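Local coordinates for ABC transporter, solute-binding protein (Staphylococcus aureus, PDB 6LKJ) that binds a hexose 6-phosphate in the cleft between its two lobes and probably hands it to an ABC transporter as the extracellular solute-binding component, at residues H33-V38 with N135-G140; L96-V101 with L186-D191; T139-M144 with K288-I293; E209-N214 with N272-P277. All coordinates share one frame; numbering follows the deposited sequence.

Contact 1: residues H33-V38 with N135-G140; sequences HGSTQV and NTTTTG. With BGP (6-O-phosphono-beta-D-galactopyranose), chain B.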
# COMPACT_ATOMS: atom_id res chain seq x y z
N HIS A 33 12.00 4.38 -6.84
CA HIS A 33 10.72 4.78 -6.28
C HIS A 33 9.75 5.19 -7.38
O HIS A 33 10.14 5.56 -8.49
CB HIS A 33 10.90 5.93 -5.29
CG HIS A 33 11.60 5.54 -4.02
ND1 HIS A 33 10.99 4.81 -3.03
CD2 HIS A 33 12.86 5.79 -3.59
CE1 HIS A 33 11.84 4.62 -2.04
NE2 HIS A 33 12.98 5.21 -2.35
N GLY A 34 8.47 5.15 -7.04
CA GLY A 34 7.42 5.58 -7.95
C GLY A 34 6.10 4.95 -7.59
O GLY A 34 6.00 4.12 -6.69
N SER A 35 5.06 5.40 -8.30
CA SER A 35 3.75 4.77 -8.16
C SER A 35 3.83 3.31 -8.58
O SER A 35 4.65 2.93 -9.42
CB SER A 35 2.71 5.51 -9.00
OG SER A 35 2.66 6.89 -8.66
N THR A 36 2.97 2.48 -7.97
CA THR A 36 3.05 1.04 -8.16
C THR A 36 3.00 0.67 -9.64
O THR A 36 3.91 0.02 -10.17
CB THR A 36 1.93 0.34 -7.40
OG1 THR A 36 2.03 0.63 -6.00
CG2 THR A 36 2.00 -1.16 -7.61
N GLN A 37 1.93 1.07 -10.33
CA GLN A 37 1.76 0.68 -11.72
C GLN A 37 2.76 1.38 -12.64
O GLN A 37 3.06 0.86 -13.72
CB GLN A 37 0.33 0.96 -12.18
CG GLN A 37 -0.70 0.07 -11.51
CD GLN A 37 -0.41 -1.41 -11.69
OE1 GLN A 37 -0.11 -1.87 -12.79
NE2 GLN A 37 -0.48 -2.16 -10.59
N VAL A 38 3.27 2.55 -12.25
CA VAL A 38 4.30 3.21 -13.04
C VAL A 38 5.60 2.40 -12.98
O VAL A 38 6.26 2.19 -14.01
CB VAL A 38 4.52 4.65 -12.55
CG1 VAL A 38 5.72 5.28 -13.25
CG2 VAL A 38 3.26 5.48 -12.79
N ASN A 135 -5.52 4.73 -11.78
CA ASN A 135 -4.92 4.03 -12.91
C ASN A 135 -3.45 3.72 -12.67
O ASN A 135 -2.93 2.76 -13.25
CB ASN A 135 -5.07 4.86 -14.19
CG ASN A 135 -6.52 5.12 -14.55
OD1 ASN A 135 -7.31 4.20 -14.73
ND2 ASN A 135 -6.88 6.40 -14.66
N THR A 136 -2.77 4.51 -11.84
CA THR A 136 -1.33 4.38 -11.66
C THR A 136 -0.91 3.95 -10.26
O THR A 136 0.21 3.47 -10.10
CB THR A 136 -0.63 5.70 -11.99
OG1 THR A 136 -1.17 6.75 -11.16
CG2 THR A 136 -0.84 6.07 -13.46
N THR A 137 -1.77 4.12 -9.26
CA THR A 137 -1.38 3.90 -7.87
C THR A 137 -2.12 2.71 -7.27
O THR A 137 -3.23 2.37 -7.69
CB THR A 137 -1.65 5.14 -7.02
OG1 THR A 137 -3.07 5.35 -6.92
CG2 THR A 137 -1.00 6.37 -7.63
N THR A 138 -1.48 2.08 -6.28
CA THR A 138 -2.16 1.06 -5.50
C THR A 138 -3.22 1.68 -4.60
O THR A 138 -4.34 1.16 -4.50
CB THR A 138 -1.14 0.28 -4.66
OG1 THR A 138 -0.42 -0.63 -5.50
CG2 THR A 138 -1.83 -0.50 -3.54
N THR A 139 -2.89 2.81 -3.96
CA THR A 139 -3.79 3.41 -2.98
C THR A 139 -5.07 3.91 -3.64
O THR A 139 -6.18 3.64 -3.14
CB THR A 139 -3.08 4.55 -2.26
OG1 THR A 139 -1.83 4.08 -1.74
CG2 THR A 139 -3.93 5.08 -1.12
N GLY A 140 -4.95 4.65 -4.74
CA GLY A 140 -6.14 5.12 -5.43
C GLY A 140 -7.00 3.99 -5.96
O GLY A 140 -8.23 4.03 -5.88
C1 BGP B . -0.32 1.48 -0.24
C2 BGP B . 0.30 0.09 -0.31
C3 BGP B . 1.78 0.16 -0.21
C4 BGP B . 2.37 1.08 -1.24
C5 BGP B . 1.73 2.47 -1.17
C6 BGP B . 2.28 3.35 -2.24
O1 BGP B . -1.65 1.40 -0.40
O2 BGP B . -0.22 -0.73 0.77
O3 BGP B . 2.34 -1.16 -0.39
O4 BGP B . 2.11 0.51 -2.54
O5 BGP B . 0.27 2.38 -1.29
O6 BGP B . 1.92 2.86 -3.48
P BGP B . 1.14 3.85 -4.53
O1P BGP B . -0.23 4.18 -4.00
O2P BGP B . 1.00 3.14 -5.86
O3P BGP B . 1.93 5.11 -4.72
O HOH W 1 -1.44 -1.50 -7.96
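Thr-36 and Thr-138 face each other across the cleft with their hydroxyls 2.8 Å apart, OG1 to OG1, and both residues bind O2P of the bound 6-O-phosphono-beta-D-galactopyranose, Thr-36 through N and OG1, Thr-138 through its amide N. The packing is tightest here. O2P accepts three bonds: from Thr-36 N, from Thr-36 OG1 at 2.7 Å, and from Thr-138 N at 2.7 Å with an N-H...O angle of 165°. With OG1 of Thr-36 beside its own backbone N (chi1 -60°), the hydroxyl and amide of one residue converge on that oxygen. A second oxygen, O1P, takes Thr-139 N (3.0 Å) and Thr-139 OG1, whose hydroxyl also receives a bond from O1 of the sugar. Behind the phosphate, Thr-137 OG1 accepts Gly-140 N at 3.0 Å, an N-cap bond that closes the first turn of helix 138-151; the same hydroxyl is also bonded to Asn-133.

Toward the outer side the grip slackens. The only settled direct hydrogen bond between the two segments runs from Gln-37 N to Thr-136 O, 3.0 Å long and bent to 141°. Val-38 CG2 merely lies alongside Thr-136 CB at 4.0 Å. The Gln-37 chain bends off at chi2, taking its amide to Thr-63 and to a water that is shared with Thr-138 OG1.

Helices 36-44 and 138-151, one from each lobe, thus present their N-terminal amides to one phosphate, a helix-end anion site in the interlobe cleft of the periplasmic-binding-protein fold.

Contact 2: residues L96-V101 with L186-D191; sequences LLMPTV and LSYEQD. With BGP (6-O-phosphono-beta-D-galactopyranose), chain B.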
# COMPACT_ATOMS: atom_id res chain seq x y z
N LEU A 96 3.45 -7.42 4.06
CA LEU A 96 2.87 -6.60 5.11
C LEU A 96 1.38 -6.45 4.87
O LEU A 96 0.89 -6.61 3.74
CB LEU A 96 3.52 -5.21 5.19
CG LEU A 96 4.89 -5.05 5.84
CD1 LEU A 96 5.32 -3.59 5.79
CD2 LEU A 96 4.89 -5.56 7.27
N LEU A 97 0.65 -6.15 5.94
CA LEU A 97 -0.75 -5.78 5.86
C LEU A 97 -0.86 -4.27 6.03
O LEU A 97 -0.39 -3.72 7.03
CB LEU A 97 -1.57 -6.51 6.93
CG LEU A 97 -1.44 -8.03 6.92
CD1 LEU A 97 -2.13 -8.63 8.14
CD2 LEU A 97 -2.01 -8.62 5.63
N MET A 98 -1.47 -3.60 5.05
CA MET A 98 -1.54 -2.15 5.03
C MET A 98 -2.98 -1.69 4.86
O MET A 98 -3.53 -1.73 3.75
CB MET A 98 -0.67 -1.58 3.92
CG MET A 98 -0.54 -0.07 3.98
SD MET A 98 0.57 0.43 5.30
CE MET A 98 2.14 -0.07 4.61
N PRO A 99 -3.63 -1.23 5.94
CA PRO A 99 -4.98 -0.67 5.79
C PRO A 99 -4.93 0.63 5.01
O PRO A 99 -4.09 1.50 5.26
CB PRO A 99 -5.43 -0.44 7.24
CG PRO A 99 -4.51 -1.27 8.08
CD PRO A 99 -3.20 -1.30 7.34
N THR A 100 -5.84 0.76 4.04
CA THR A 100 -6.09 2.06 3.43
C THR A 100 -6.97 2.87 4.37
O THR A 100 -7.82 2.34 5.08
CB THR A 100 -6.77 1.90 2.07
OG1 THR A 100 -8.00 1.19 2.23
CG2 THR A 100 -5.87 1.14 1.11
N VAL A 101 -6.74 4.19 4.39
CA VAL A 101 -7.37 5.05 5.38
C VAL A 101 -7.83 6.35 4.74
O VAL A 101 -7.40 6.73 3.65
CB VAL A 101 -6.42 5.37 6.56
CG1 VAL A 101 -6.03 4.11 7.32
CG2 VAL A 101 -5.18 6.10 6.05
N LEU A 186 -7.67 10.40 0.69
CA LEU A 186 -7.61 8.94 0.69
C LEU A 186 -6.14 8.53 0.66
O LEU A 186 -5.45 8.74 -0.34
CB LEU A 186 -8.38 8.37 -0.49
CG LEU A 186 -9.87 8.70 -0.59
CD1 LEU A 186 -10.55 7.78 -1.59
CD2 LEU A 186 -10.54 8.60 0.77
N SER A 187 -5.68 7.92 1.75
CA SER A 187 -4.27 7.59 1.91
C SER A 187 -4.16 6.14 2.39
O SER A 187 -5.05 5.31 2.19
CB SER A 187 -3.60 8.59 2.86
OG SER A 187 -2.21 8.38 2.94
N TYR A 188 -3.03 5.82 3.03
CA TYR A 188 -2.85 4.52 3.66
C TYR A 188 -2.15 4.72 5.00
O TYR A 188 -1.61 5.78 5.29
CB TYR A 188 -2.10 3.54 2.76
CG TYR A 188 -0.69 3.95 2.36
CD1 TYR A 188 -0.47 4.85 1.33
CD2 TYR A 188 0.41 3.40 3.00
CE1 TYR A 188 0.81 5.20 0.96
CE2 TYR A 188 1.70 3.75 2.64
CZ TYR A 188 1.89 4.65 1.61
OH TYR A 188 3.17 5.00 1.25
N GLU A 189 -2.18 3.66 5.81
CA GLU A 189 -1.89 3.79 7.24
C GLU A 189 -0.48 4.32 7.49
O GLU A 189 -0.30 5.28 8.24
CB GLU A 189 -2.09 2.43 7.92
CG GLU A 189 -2.18 2.50 9.43
CD GLU A 189 -2.56 1.17 10.04
OE1 GLU A 189 -1.74 0.23 9.97
OE2 GLU A 189 -3.68 1.07 10.59
N GLN A 190 0.53 3.70 6.86
CA GLN A 190 1.91 4.08 7.14
C GLN A 190 2.21 5.50 6.70
O GLN A 190 2.92 6.24 7.39
CB GLN A 190 2.87 3.09 6.47
CG GLN A 190 3.24 1.90 7.35
CD GLN A 190 3.72 2.31 8.73
OE1 GLN A 190 4.68 3.07 8.86
NE2 GLN A 190 3.05 1.81 9.76
N ASP A 191 1.66 5.91 5.55
CA ASP A 191 1.88 7.28 5.07
C ASP A 191 1.21 8.29 5.99
O ASP A 191 1.78 9.36 6.28
CB ASP A 191 1.36 7.40 3.64
CG ASP A 191 2.24 8.28 2.77
OD1 ASP A 191 3.43 8.45 3.10
OD2 ASP A 191 1.75 8.75 1.72
C1 BGP B . -0.32 1.48 -0.24
C2 BGP B . 0.30 0.09 -0.31
C3 BGP B . 1.78 0.16 -0.21
C4 BGP B . 2.37 1.08 -1.24
C5 BGP B . 1.73 2.47 -1.17
C6 BGP B . 2.28 3.35 -2.24
O1 BGP B . -1.65 1.40 -0.40
O2 BGP B . -0.22 -0.73 0.77
O3 BGP B . 2.34 -1.16 -0.39
O4 BGP B . 2.11 0.51 -2.54
O5 BGP B . 0.27 2.38 -1.29
O6 BGP B . 1.92 2.86 -3.48
P BGP B . 1.14 3.85 -4.53
O1P BGP B . -0.23 4.18 -4.00
O2P BGP B . 1.00 3.14 -5.86
O3P BGP B . 1.93 5.11 -4.72
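Thr-100 and Val-101 pair with Tyr-188 and Ser-187 in an antiparallel beta ladder, deep in the sheet where strand 184-188 gives way to helix 189-197. The contact is wholly buried and forms part of the cleft floor, combining backbone pairing with a Met-aromatic contact and a sugar-aromatic face. Val-101 and Ser-187 make the hydrogen-bonded pair, with Ser-187 N to Val-101 O at 2.8 Å and Val-101 N to Ser-187 O at 3.0 Å; Thr-100 and Tyr-188 are the non-hydrogen-bonded pair beside it. One residue on, Glu-189 N bonds to Pro-99 O at 2.9 Å, so the first residue of the helix is still tied to the strand. The Glu-189 carboxylate brushes the Pro-99 ring, OE1 to CD 3.4 Å, while its charge is met by Lys-253 and a hydrogen bond comes from Tyr-206.

Both faces of the Tyr-188 ring are occupied, each toward its rim. Asp-191 CB lies over one face, and the pyranose lies over the opposite face, its C5 3.5 Å from CZ. At the ring's edge stands Met-98 SD, 5.1 Å from the centroid. Met-98 CG is anti to the backbone N (chi1 -171°), and bends at chi2 and chi3 then swing the thioether onto the first helical turn, where CE packs on Gln-190 CG and SD accepts a weak hydrogen bond from Gln-190 N at 3.6 Å.

Contact 3: residues T139-M144 with K288-I293; sequences TGYQHM and KFLEMI. With BGP (6-O-phosphono-beta-D-galactopyranose), chain B.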
# COMPACT_ATOMS: atom_id res chain seq x y z
N THR A 139 -2.89 2.81 -3.96
CA THR A 139 -3.79 3.41 -2.98
C THR A 139 -5.07 3.91 -3.64
O THR A 139 -6.18 3.64 -3.14
CB THR A 139 -3.08 4.55 -2.26
OG1 THR A 139 -1.83 4.08 -1.74
CG2 THR A 139 -3.93 5.08 -1.12
N GLY A 140 -4.95 4.65 -4.74
CA GLY A 140 -6.14 5.12 -5.43
C GLY A 140 -7.00 3.99 -5.96
O GLY A 140 -8.23 4.03 -5.88
N TYR A 141 -6.36 2.95 -6.51
CA TYR A 141 -7.11 1.81 -7.03
C TYR A 141 -7.83 1.06 -5.92
O TYR A 141 -9.00 0.68 -6.08
CB TYR A 141 -6.16 0.87 -7.78
CG TYR A 141 -6.77 -0.47 -8.14
CD1 TYR A 141 -7.67 -0.58 -9.19
CD2 TYR A 141 -6.43 -1.63 -7.45
CE1 TYR A 141 -8.23 -1.80 -9.53
CE2 TYR A 141 -6.98 -2.85 -7.78
CZ TYR A 141 -7.88 -2.94 -8.83
OH TYR A 141 -8.42 -4.15 -9.16
N GLN A 142 -7.17 0.85 -4.78
CA GLN A 142 -7.79 0.12 -3.69
C GLN A 142 -8.92 0.92 -3.04
O GLN A 142 -9.90 0.33 -2.58
CB GLN A 142 -6.74 -0.26 -2.64
CG GLN A 142 -5.80 -1.36 -3.09
CD GLN A 142 -6.50 -2.70 -3.22
OE1 GLN A 142 -7.02 -3.04 -4.28
NE2 GLN A 142 -6.50 -3.47 -2.13
N HIS A 143 -8.79 2.25 -3.01
CA HIS A 143 -9.86 3.07 -2.46
C HIS A 143 -11.09 3.06 -3.36
O HIS A 143 -12.23 3.03 -2.87
CB HIS A 143 -9.37 4.50 -2.25
CG HIS A 143 -8.77 4.75 -0.90
ND1 HIS A 143 -9.53 4.83 0.24
CD2 HIS A 143 -7.49 4.93 -0.51
CE1 HIS A 143 -8.75 5.05 1.28
NE2 HIS A 143 -7.50 5.12 0.85
N MET A 144 -10.88 3.08 -4.68
CA MET A 144 -12.01 3.00 -5.60
C MET A 144 -12.71 1.65 -5.52
O MET A 144 -13.93 1.57 -5.67
CB MET A 144 -11.55 3.28 -7.03
CG MET A 144 -11.06 4.71 -7.27
SD MET A 144 -12.21 5.98 -6.72
CE MET A 144 -11.42 6.55 -5.21
N LYS A 288 -10.00 -4.64 -15.79
CA LYS A 288 -11.44 -4.59 -16.05
C LYS A 288 -12.15 -3.63 -15.09
O LYS A 288 -13.08 -2.93 -15.49
CB LYS A 288 -12.04 -5.99 -15.94
CG LYS A 288 -11.53 -6.96 -16.98
CD LYS A 288 -12.17 -6.72 -18.33
CE LYS A 288 -12.52 -8.04 -19.01
NZ LYS A 288 -11.36 -8.96 -19.05
N PHE A 289 -11.73 -3.61 -13.82
CA PHE A 289 -12.33 -2.69 -12.87
C PHE A 289 -12.06 -1.24 -13.27
O PHE A 289 -12.92 -0.37 -13.10
CB PHE A 289 -11.80 -2.96 -11.46
CG PHE A 289 -12.36 -2.04 -10.42
CD1 PHE A 289 -13.59 -2.29 -9.83
CD2 PHE A 289 -11.65 -0.92 -10.02
CE1 PHE A 289 -14.10 -1.43 -8.87
CE2 PHE A 289 -12.15 -0.06 -9.06
CZ PHE A 289 -13.38 -0.32 -8.48
N LEU A 290 -10.87 -0.97 -13.80
CA LEU A 290 -10.56 0.38 -14.26
C LEU A 290 -11.38 0.75 -15.49
O LEU A 290 -11.74 1.92 -15.66
CB LEU A 290 -9.06 0.50 -14.54
CG LEU A 290 -8.17 0.41 -13.30
CD1 LEU A 290 -6.71 0.25 -13.69
CD2 LEU A 290 -8.37 1.62 -12.41
N GLU A 291 -11.67 -0.22 -16.37
CA GLU A 291 -12.61 0.03 -17.45
C GLU A 291 -14.02 0.27 -16.92
O GLU A 291 -14.78 1.05 -17.50
CB GLU A 291 -12.64 -1.14 -18.44
CG GLU A 291 -11.28 -1.64 -18.91
CD GLU A 291 -10.57 -0.66 -19.82
OE1 GLU A 291 -11.25 0.15 -20.47
OE2 GLU A 291 -9.32 -0.73 -19.90
N MET A 292 -14.38 -0.39 -15.82
CA MET A 292 -15.73 -0.29 -15.29
C MET A 292 -16.02 1.11 -14.75
O MET A 292 -17.14 1.61 -14.90
CB MET A 292 -15.94 -1.34 -14.21
CG MET A 292 -17.35 -1.40 -13.64
SD MET A 292 -17.55 -2.79 -12.50
CE MET A 292 -16.70 -4.08 -13.41
N ILE A 293 -15.03 1.74 -14.13
CA ILE A 293 -15.23 3.01 -13.45
C ILE A 293 -14.73 4.20 -14.27
O ILE A 293 -14.73 5.33 -13.78
CB ILE A 293 -14.58 3.00 -12.06
CG1 ILE A 293 -13.05 3.06 -12.19
CG2 ILE A 293 -15.00 1.76 -11.28
CD1 ILE A 293 -12.34 3.29 -10.87
C1 BGP B . -0.32 1.48 -0.24
C2 BGP B . 0.30 0.09 -0.31
C3 BGP B . 1.78 0.16 -0.21
C4 BGP B . 2.37 1.08 -1.24
C5 BGP B . 1.73 2.47 -1.17
C6 BGP B . 2.28 3.35 -2.24
O1 BGP B . -1.65 1.40 -0.40
O2 BGP B . -0.22 -0.73 0.77
O3 BGP B . 2.34 -1.16 -0.39
O4 BGP B . 2.11 0.51 -2.54
O5 BGP B . 0.27 2.38 -1.29
O6 BGP B . 1.92 2.86 -3.48
P BGP B . 1.14 3.85 -4.53
O1P BGP B . -0.23 4.18 -4.00
O2P BGP B . 1.00 3.14 -5.86
O3P BGP B . 1.93 5.11 -4.72
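Phe-289 projects from helix 286-292 into the hollow between Tyr-141 and Met-144, side chains one turn apart on helix 138-151. Its CG is anti to the backbone N (chi1 179°), which carries the ring outward to the other helix; the segment axes pass 11.4 Å apart at 68°. CD2 meets Tyr-141 CE1 at 3.6 Å. The two rings are nearly perpendicular, with planes at 88°, yet they meet obliquely. Farther along the same rim CE2 and CZ meet Met-144: its CB lies in the ring plane, and the CZ corner comes to 3.4 Å from the Met-144 backbone O.

Two smaller side chains fill in around this wedge. Leu-290 CD2 presses on the edge of the Tyr-141 ring, 4.0 Å from CD1. Ile-293 crosses Met-144 at about a right angle, its CD1 3.9 Å from Met-144 CB, while its CG2 rests over a face of Phe-289. No hydrogen bond joins the segments.

Around this apolar joint, His-286 meets Tyr-141 edge-to-face. Met-144 runs on to Val-157 and Phe-160 of helix 154-163 and to Leu-186 of strand 184-188, so helix 286-292 packs on helix 138-151, which is itself backed by helix 154-163 and strand 184-188.

Contact 4: residues E209-N214 with N272-P277; sequences EGTMLN and NIPLIP. With BGP (6-O-phosphono-beta-D-galactopyranose), chain B.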
# COMPACT_ATOMS: atom_id res chain seq x y z
N GLU A 209 -18.00 2.22 6.57
CA GLU A 209 -18.66 1.42 5.55
C GLU A 209 -17.84 0.21 5.14
O GLU A 209 -18.38 -0.69 4.49
CB GLU A 209 -18.97 2.27 4.32
CG GLU A 209 -19.76 3.54 4.61
CD GLU A 209 -18.87 4.72 4.96
OE1 GLU A 209 -17.64 4.51 5.07
OE2 GLU A 209 -19.39 5.83 5.14
N GLY A 210 -16.56 0.16 5.49
CA GLY A 210 -15.70 -0.92 5.08
C GLY A 210 -14.32 -0.44 4.67
O GLY A 210 -14.18 0.33 3.72
N THR A 211 -13.30 -0.91 5.38
CA THR A 211 -11.92 -0.50 5.15
C THR A 211 -11.21 -1.58 4.32
O THR A 211 -11.19 -2.75 4.71
CB THR A 211 -11.19 -0.28 6.47
OG1 THR A 211 -11.86 0.74 7.23
CG2 THR A 211 -9.75 0.12 6.23
N MET A 212 -10.64 -1.17 3.20
CA MET A 212 -9.87 -2.10 2.38
C MET A 212 -8.52 -2.38 3.02
O MET A 212 -7.81 -1.45 3.43
CB MET A 212 -9.68 -1.54 0.97
CG MET A 212 -8.77 -2.38 0.09
SD MET A 212 -9.56 -3.91 -0.44
CE MET A 212 -11.01 -3.26 -1.26
N LEU A 213 -8.16 -3.65 3.12
CA LEU A 213 -6.88 -4.07 3.68
C LEU A 213 -5.98 -4.54 2.55
O LEU A 213 -6.28 -5.53 1.88
CB LEU A 213 -7.07 -5.19 4.71
CG LEU A 213 -5.78 -5.69 5.37
CD1 LEU A 213 -5.11 -4.57 6.15
CD2 LEU A 213 -6.05 -6.89 6.26
N ASN A 214 -4.87 -3.83 2.35
CA ASN A 214 -3.89 -4.22 1.34
C ASN A 214 -3.00 -5.32 1.87
O ASN A 214 -2.48 -5.23 2.99
CB ASN A 214 -3.04 -3.02 0.93
CG ASN A 214 -3.84 -1.91 0.29
OD1 ASN A 214 -5.01 -2.08 -0.04
ND2 ASN A 214 -3.20 -0.76 0.10
N ASN A 272 -10.19 -4.17 15.39
CA ASN A 272 -11.02 -3.00 15.63
C ASN A 272 -11.24 -2.17 14.37
O ASN A 272 -11.72 -1.03 14.46
CB ASN A 272 -10.40 -2.12 16.72
CG ASN A 272 -10.38 -2.81 18.07
OD1 ASN A 272 -9.35 -2.86 18.74
ND2 ASN A 272 -11.53 -3.36 18.47
N ILE A 273 -10.91 -2.71 13.20
CA ILE A 273 -11.05 -2.01 11.93
C ILE A 273 -12.18 -2.66 11.15
O ILE A 273 -12.16 -3.88 10.96
CB ILE A 273 -9.74 -2.04 11.11
CG1 ILE A 273 -8.64 -1.28 11.84
CG2 ILE A 273 -9.96 -1.47 9.72
CD1 ILE A 273 -7.26 -1.47 11.25
N PRO A 274 -13.18 -1.90 10.69
CA PRO A 274 -14.24 -2.51 9.88
C PRO A 274 -13.75 -2.90 8.50
O PRO A 274 -13.96 -2.18 7.52
CB PRO A 274 -15.30 -1.40 9.81
CG PRO A 274 -14.53 -0.13 9.99
CD PRO A 274 -13.39 -0.46 10.91
N LEU A 275 -13.08 -4.05 8.41
CA LEU A 275 -12.53 -4.50 7.15
C LEU A 275 -13.63 -4.94 6.20
O LEU A 275 -14.65 -5.50 6.62
CB LEU A 275 -11.55 -5.66 7.38
CG LEU A 275 -10.36 -5.38 8.29
CD1 LEU A 275 -9.67 -6.68 8.68
CD2 LEU A 275 -9.38 -4.44 7.61
N ILE A 276 -13.44 -4.68 4.91
CA ILE A 276 -14.33 -5.22 3.89
C ILE A 276 -14.11 -6.72 3.83
O ILE A 276 -12.97 -7.17 3.61
CB ILE A 276 -14.07 -4.58 2.51
CG1 ILE A 276 -14.24 -3.07 2.56
CG2 ILE A 276 -14.99 -5.20 1.47
CD1 ILE A 276 -13.60 -2.35 1.41
N PRO A 277 -15.14 -7.54 4.03
CA PRO A 277 -14.95 -8.99 3.92
C PRO A 277 -14.62 -9.41 2.49
O PRO A 277 -15.04 -8.77 1.52
CB PRO A 277 -16.29 -9.57 4.39
CG PRO A 277 -17.27 -8.44 4.25
CD PRO A 277 -16.49 -7.19 4.50
C1 BGP B . -0.32 1.48 -0.24
C2 BGP B . 0.30 0.09 -0.31
C3 BGP B . 1.78 0.16 -0.21
C4 BGP B . 2.37 1.08 -1.24
C5 BGP B . 1.73 2.47 -1.17
C6 BGP B . 2.28 3.35 -2.24
O1 BGP B . -1.65 1.40 -0.40
O2 BGP B . -0.22 -0.73 0.77
O3 BGP B . 2.34 -1.16 -0.39
O4 BGP B . 2.11 0.51 -2.54
O5 BGP B . 0.27 2.38 -1.29
O6 BGP B . 1.92 2.86 -3.48
P BGP B . 1.14 3.85 -4.53
O1P BGP B . -0.23 4.18 -4.00
O2P BGP B . 1.00 3.14 -5.86
O3P BGP B . 1.93 5.11 -4.72
O HOH W 2 -10.16 -5.74 2.74
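Peptide planes are the flat groups through which Gly-210 and Thr-211 meet Pro-274 to Ile-276. Ile-276 CG1 lies directly over one face of the Gly-210 carbonyl group, 3.4 Å from its C. The Pro-274 carbonyl receives Thr-211 N, only 18° from its plane, and Gly-210 CA also approaches that oxygen. At the Thr-211 carbonyl, by contrast, Ile-276 N bonds to the oxygen at 3.0 Å from well above the plane (47°), while Leu-275 CA makes a C-H...O contact. The pyrrolidine CG of Pro-274 lies near Thr-211 OG1, whose hydroxyl is weakly bonded to Pro-207 O.

Pro-274 is the centre of an inverse gamma turn; its carbonyl and, two residues on, the Ile-276 amide both bond to Thr-211. Apolar side chains flank the bridge: Ile-273 crosses Thr-211 at about a right angle, CG2 3.7 Å from CB, Leu-275 CD2 packs against Leu-213 CB at 3.8 Å, and Ile-276 CD1 meets Met-212 CE. A water links Leu-213 N to Ile-276 O.

Past this joint the chain enters strand 213-221, and Asn-214 gives ND2 to sugar O2 at 3.1 Å while Gln-142 holds its OD1. The loop before helix 286-292 is thus paired through backbone polar groups, with apolar side chains packed around them.

Contact 2 is the innermost of the set, entirely buried and about 6 Å from the chain centre to its own centre; contacts 3 and 4 are also buried but farther from the chain centre, each at about 14 Å, and contact 1, which spans the cleft, is only partly buried. Contacts 1 and 3 share helix 138-151, polar at its phosphate-binding start and apolar on the side facing 288-293. Contacts 2 and 4 meet in one sheet, where Met-98 N bonds to Asn-214 O. His-143 joins contact 3 to Ser-187 of contact 2. All four include ligand-touching residues, but contact 3 has no hydrogen bond between its segments.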